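Local coordinates for cephalosporin acylase (Bacillus halodurans, PDB 2NLZ), which removes the acyl side chain of cephalosporins by amide hydrolysis and belongs to the gamma-glutamyltranspeptidase family, at the interface of chains A and B. Numbering follows the deposited sequence. Chains: chain A/B, Cephalosporin acylase.

The interface of chains A and B. Residues chain A 35, 38-39, 42, 537-538; chain B 32, 35, 38-39, 42, 535.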
ATOM      1  N   GLN A  35     -15.706 -13.691 -26.804  1.00 32.87           N
ATOM      2  CA  GLN A  35     -16.571 -13.172 -27.858  1.00 32.88           C
ATOM      3  C   GLN A  35     -17.195 -14.280 -28.705  1.00 27.43           C
ATOM      4  O   GLN A  35     -18.382 -14.223 -29.039  1.00 28.64           O
ATOM      5  CB  GLN A  35     -15.788 -12.186 -28.735  1.00 40.08           C
ATOM      6  CG  GLN A  35     -16.650 -11.242 -29.568  1.00 49.87           C
ATOM      7  CD  GLN A  35     -17.431 -10.226 -28.739  1.00 49.35           C
ATOM      8  OE1 GLN A  35     -17.221 -10.066 -27.533  1.00 43.12           O
ATOM      9  NE2 GLN A  35     -18.332  -9.520 -29.399  1.00 64.28           N
ATOM     10  N   LEU A  38     -20.093 -15.888 -26.869  1.00 38.28           N
ATOM     11  CA  LEU A  38     -21.189 -14.936 -26.941  1.00 38.41           C
ATOM     12  C   LEU A  38     -21.887 -15.007 -28.291  1.00 40.46           C
ATOM     13  O   LEU A  38     -23.116 -15.012 -28.360  1.00 41.57           O
ATOM     14  CB  LEU A  38     -20.669 -13.525 -26.698  1.00 36.69           C
ATOM     15  CG  LEU A  38     -20.959 -12.896 -25.340  1.00 38.80           C
ATOM     16  CD1 LEU A  38     -20.743 -13.854 -24.190  1.00 26.59           C
ATOM     17  CD2 LEU A  38     -20.099 -11.671 -25.194  1.00 50.02           C
ATOM     18  N   ASP A  39     -21.095 -15.072 -29.358  1.00 38.56           N
ATOM     19  CA  ASP A  39     -21.636 -15.164 -30.709  1.00 39.68           C
ATOM     20  C   ASP A  39     -22.441 -16.443 -30.886  1.00 38.44           C
ATOM     21  O   ASP A  39     -23.434 -16.471 -31.616  1.00 41.28           O
ATOM     22  CB  ASP A  39     -20.519 -15.101 -31.750  1.00 38.72           C
ATOM     23  CG  ASP A  39     -19.898 -13.727 -31.862  1.00 40.95           C
ATOM     24  OD1 ASP A  39     -18.853 -13.616 -32.521  1.00 50.10           O
ATOM     25  OD2 ASP A  39     -20.450 -12.760 -31.301  1.00 45.02           O
ATOM     26  N   LYS A  42     -25.677 -16.001 -29.038  1.00 33.90           N
ATOM     27  CA  LYS A  42     -26.488 -15.218 -29.972  1.00 42.05           C
ATOM     28  C   LYS A  42     -27.170 -16.062 -31.041  1.00 41.59           C
ATOM     29  O   LYS A  42     -28.358 -15.897 -31.294  1.00 45.99           O
ATOM     30  CB  LYS A  42     -25.629 -14.173 -30.669  1.00 45.49           C
ATOM     31  CG  LYS A  42     -25.919 -12.741 -30.275  1.00 66.91           C
ATOM     32  CD  LYS A  42     -24.865 -11.797 -30.848  1.00 78.44           C
ATOM     33  CE  LYS A  42     -24.908 -10.450 -30.152  1.00 91.91           C
ATOM     34  NZ  LYS A  42     -23.563  -9.827 -30.077  1.00 85.25           N
ATOM     35  N   ALA A 537     -17.803 -11.634 -19.942  1.00 37.07           N
ATOM     36  CA  ALA A 537     -18.710 -10.865 -20.764  1.00 35.29           C
ATOM     37  C   ALA A 537     -20.124 -11.409 -20.644  1.00 37.54           C
ATOM     38  O   ALA A 537     -20.331 -12.622 -20.572  1.00 35.10           O
ATOM     39  CB  ALA A 537     -18.247 -10.872 -22.193  1.00 33.94           C
ATOM     40  N   ALA A 538     -21.091 -10.498 -20.612  1.00 40.48           N
ATOM     41  CA  ALA A 538     -22.507 -10.848 -20.524  1.00 37.82           C
ATOM     42  C   ALA A 538     -23.145 -11.004 -21.907  1.00 33.62           C
ATOM     43  O   ALA A 538     -22.595 -10.552 -22.905  1.00 35.35           O
ATOM     44  CB  ALA A 538     -23.249  -9.790 -19.722  1.00 43.24           C
TER
ATOM     45  N   LEU B  32     -22.723  -3.969 -22.678  1.00 26.43           N
ATOM     46  CA  LEU B  32     -23.677  -4.222 -23.760  1.00 22.85           C
ATOM     47  C   LEU B  32     -23.747  -3.071 -24.778  1.00 25.03           C
ATOM     48  O   LEU B  32     -24.127  -3.286 -25.940  1.00 26.30           O
ATOM     49  CB  LEU B  32     -25.073  -4.528 -23.205  1.00 27.44           C
ATOM     50  CG  LEU B  32     -25.198  -5.705 -22.243  1.00 32.48           C
ATOM     51  CD1 LEU B  32     -26.556  -5.686 -21.536  1.00 34.72           C
ATOM     52  CD2 LEU B  32     -24.945  -7.019 -22.962  1.00 21.83           C
ATOM     53  N   GLN B  35     -20.889  -3.698 -26.934  1.00 32.63           N
ATOM     54  CA  GLN B  35     -21.297  -4.841 -27.728  1.00 32.16           C
ATOM     55  C   GLN B  35     -22.121  -4.395 -28.932  1.00 27.48           C
ATOM     56  O   GLN B  35     -21.969  -4.933 -30.025  1.00 28.78           O
ATOM     57  CB  GLN B  35     -22.078  -5.820 -26.842  1.00 40.14           C
ATOM     58  CG  GLN B  35     -22.216  -7.238 -27.379  1.00 49.96           C
ATOM     59  CD  GLN B  35     -20.929  -8.033 -27.358  1.00 48.87           C
ATOM     60  OE1 GLN B  35     -19.941  -7.651 -26.738  1.00 42.26           O
ATOM     61  NE2 GLN B  35     -20.943  -9.161 -28.038  1.00 63.65           N
ATOM     62  N   LEU B  38     -19.790  -3.089 -31.557  1.00 37.84           N
ATOM     63  CA  LEU B  38     -19.101  -4.213 -32.169  1.00 38.78           C
ATOM     64  C   LEU B  38     -19.992  -4.885 -33.193  1.00 41.18           C
ATOM     65  O   LEU B  38     -19.531  -5.278 -34.266  1.00 41.68           O
ATOM     66  CB  LEU B  38     -18.698  -5.229 -31.113  1.00 36.87           C
ATOM     67  CG  LEU B  38     -17.230  -5.265 -30.721  1.00 39.41           C
ATOM     68  CD1 LEU B  38     -16.626  -3.873 -30.621  1.00 27.04           C
ATOM     69  CD2 LEU B  38     -17.103  -6.023 -29.411  1.00 50.40           C
ATOM     70  N   ASP B  39     -21.272  -5.000 -32.850  1.00 39.27           N
ATOM     71  CA  ASP B  39     -22.257  -5.660 -33.705  1.00 40.69           C
ATOM     72  C   ASP B  39     -22.476  -4.887 -34.992  1.00 38.31           C
ATOM     73  O   ASP B  39     -22.818  -5.469 -36.019  1.00 40.89           O
ATOM     74  CB  ASP B  39     -23.596  -5.821 -32.971  1.00 39.08           C
ATOM     75  CG  ASP B  39     -23.580  -6.952 -31.971  1.00 41.32           C
ATOM     76  OD1 ASP B  39     -24.619  -7.151 -31.315  1.00 51.47           O
ATOM     77  OD2 ASP B  39     -22.544  -7.643 -31.841  1.00 44.62           O
ATOM     78  N   LYS B  42     -19.382  -5.349 -37.174  1.00 34.88           N
ATOM     79  CA  LYS B  42     -19.642  -6.651 -37.821  1.00 42.93           C
ATOM     80  C   LYS B  42     -20.507  -6.507 -39.057  1.00 41.15           C
ATOM     81  O   LYS B  42     -20.157  -6.999 -40.126  1.00 44.22           O
ATOM     82  CB  LYS B  42     -20.326  -7.628 -36.854  1.00 44.97           C
ATOM     83  CG  LYS B  42     -19.451  -8.770 -36.364  1.00 66.40           C
ATOM     84  CD  LYS B  42     -20.077  -9.493 -35.170  1.00 78.13           C
ATOM     85  CE  LYS B  42     -19.051 -10.375 -34.448  1.00 92.11           C
ATOM     86  NZ  LYS B  42     -19.339 -10.544 -32.991  1.00 85.14           N
ATOM     87  N   GLN B 535     -16.130  -1.475 -20.405  1.00 25.40           N
ATOM     88  CA  GLN B 535     -15.408  -2.382 -21.264  1.00 27.24           C
ATOM     89  C   GLN B 535     -14.683  -1.620 -22.354  1.00 33.55           C
ATOM     90  O   GLN B 535     -15.200  -0.622 -22.870  1.00 33.08           O
ATOM     91  CB  GLN B 535     -16.398  -3.353 -21.915  1.00 20.77           C
ATOM     92  CG  GLN B 535     -15.818  -4.709 -22.256  1.00 35.99           C
ATOM     93  CD  GLN B 535     -16.853  -5.657 -22.823  1.00 40.77           C
ATOM     94  OE1 GLN B 535     -17.595  -5.310 -23.733  1.00 32.01           O
ATOM     95  NE2 GLN B 535     -16.905  -6.864 -22.284  1.00 54.70           N
TER
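Apolar packing at the middle of this two-fold patch is thin: A:Leu38 and B:Leu38 each set a CD2 methyl against the partner's glutamine amide. B:Leu38 CD2 lies 3.7 Å from A:Gln35 NE2, a van der Waals contact, and its twin crosses B:Gln35 obliquely. To one side, B:Leu32 CD2 stands 4.2 Å from the backbone carbonyl A:Ala538 O, while the A:Ala537 methyl faces the amide end of B:Gln535.

Between the leucines, A:Gln35 and B:Gln35 meet tip to tip. Each has CG anti to its backbone N (chi1 -162° in B:Gln35) and then bends at chi2, which turns the amide toward the axis. The amide planes stand 43° apart, so they neither stack nor lie coplanar. As modelled, A:Gln35 NE2 and B:Gln35 NE2 are 3.0 Å apart, two donors facing each other. Turning one amide over would pair N-H with C=O; B:Gln35 is a plausible candidate, since its NE2 also sits 3.4 Å from A:Lys42 NZ.

At the rim, reciprocal salt bridges join A:Lys42 with B:Asp39, and B:Lys42 with A:Asp39, tip to tip. A:Lys42 NZ approaches B:Asp39 OD2 at 3.0 Å on the syn lone pair, with a weaker bond to OD1, so the ammonium straddles the carboxylate; B:Lys42 and A:Asp39 repeat this. B:Asp39 has CG anti to its carbonyl carbon (chi1 -77°), pointing the carboxylate across the interface. Both lysines are poorly ordered; A:Lys42 NZ and B:Lys42 NZ, 5.2 Å apart, would probably repel each other if both are charged, which the facing carboxylates may offset. An alanine at B:Asp39 would remove the carboxylate and would probably leave A:Lys42 less well held beside the other ammonium.

Helix 31-42 of each chain supplies the glutamine, leucine and charged pair, and strand 535-538 flanks it, through A:Ala537, A:Ala538 and B:Gln535, giving a helix-to-helix contact; the coordinates alone do not show whether it forms in solution.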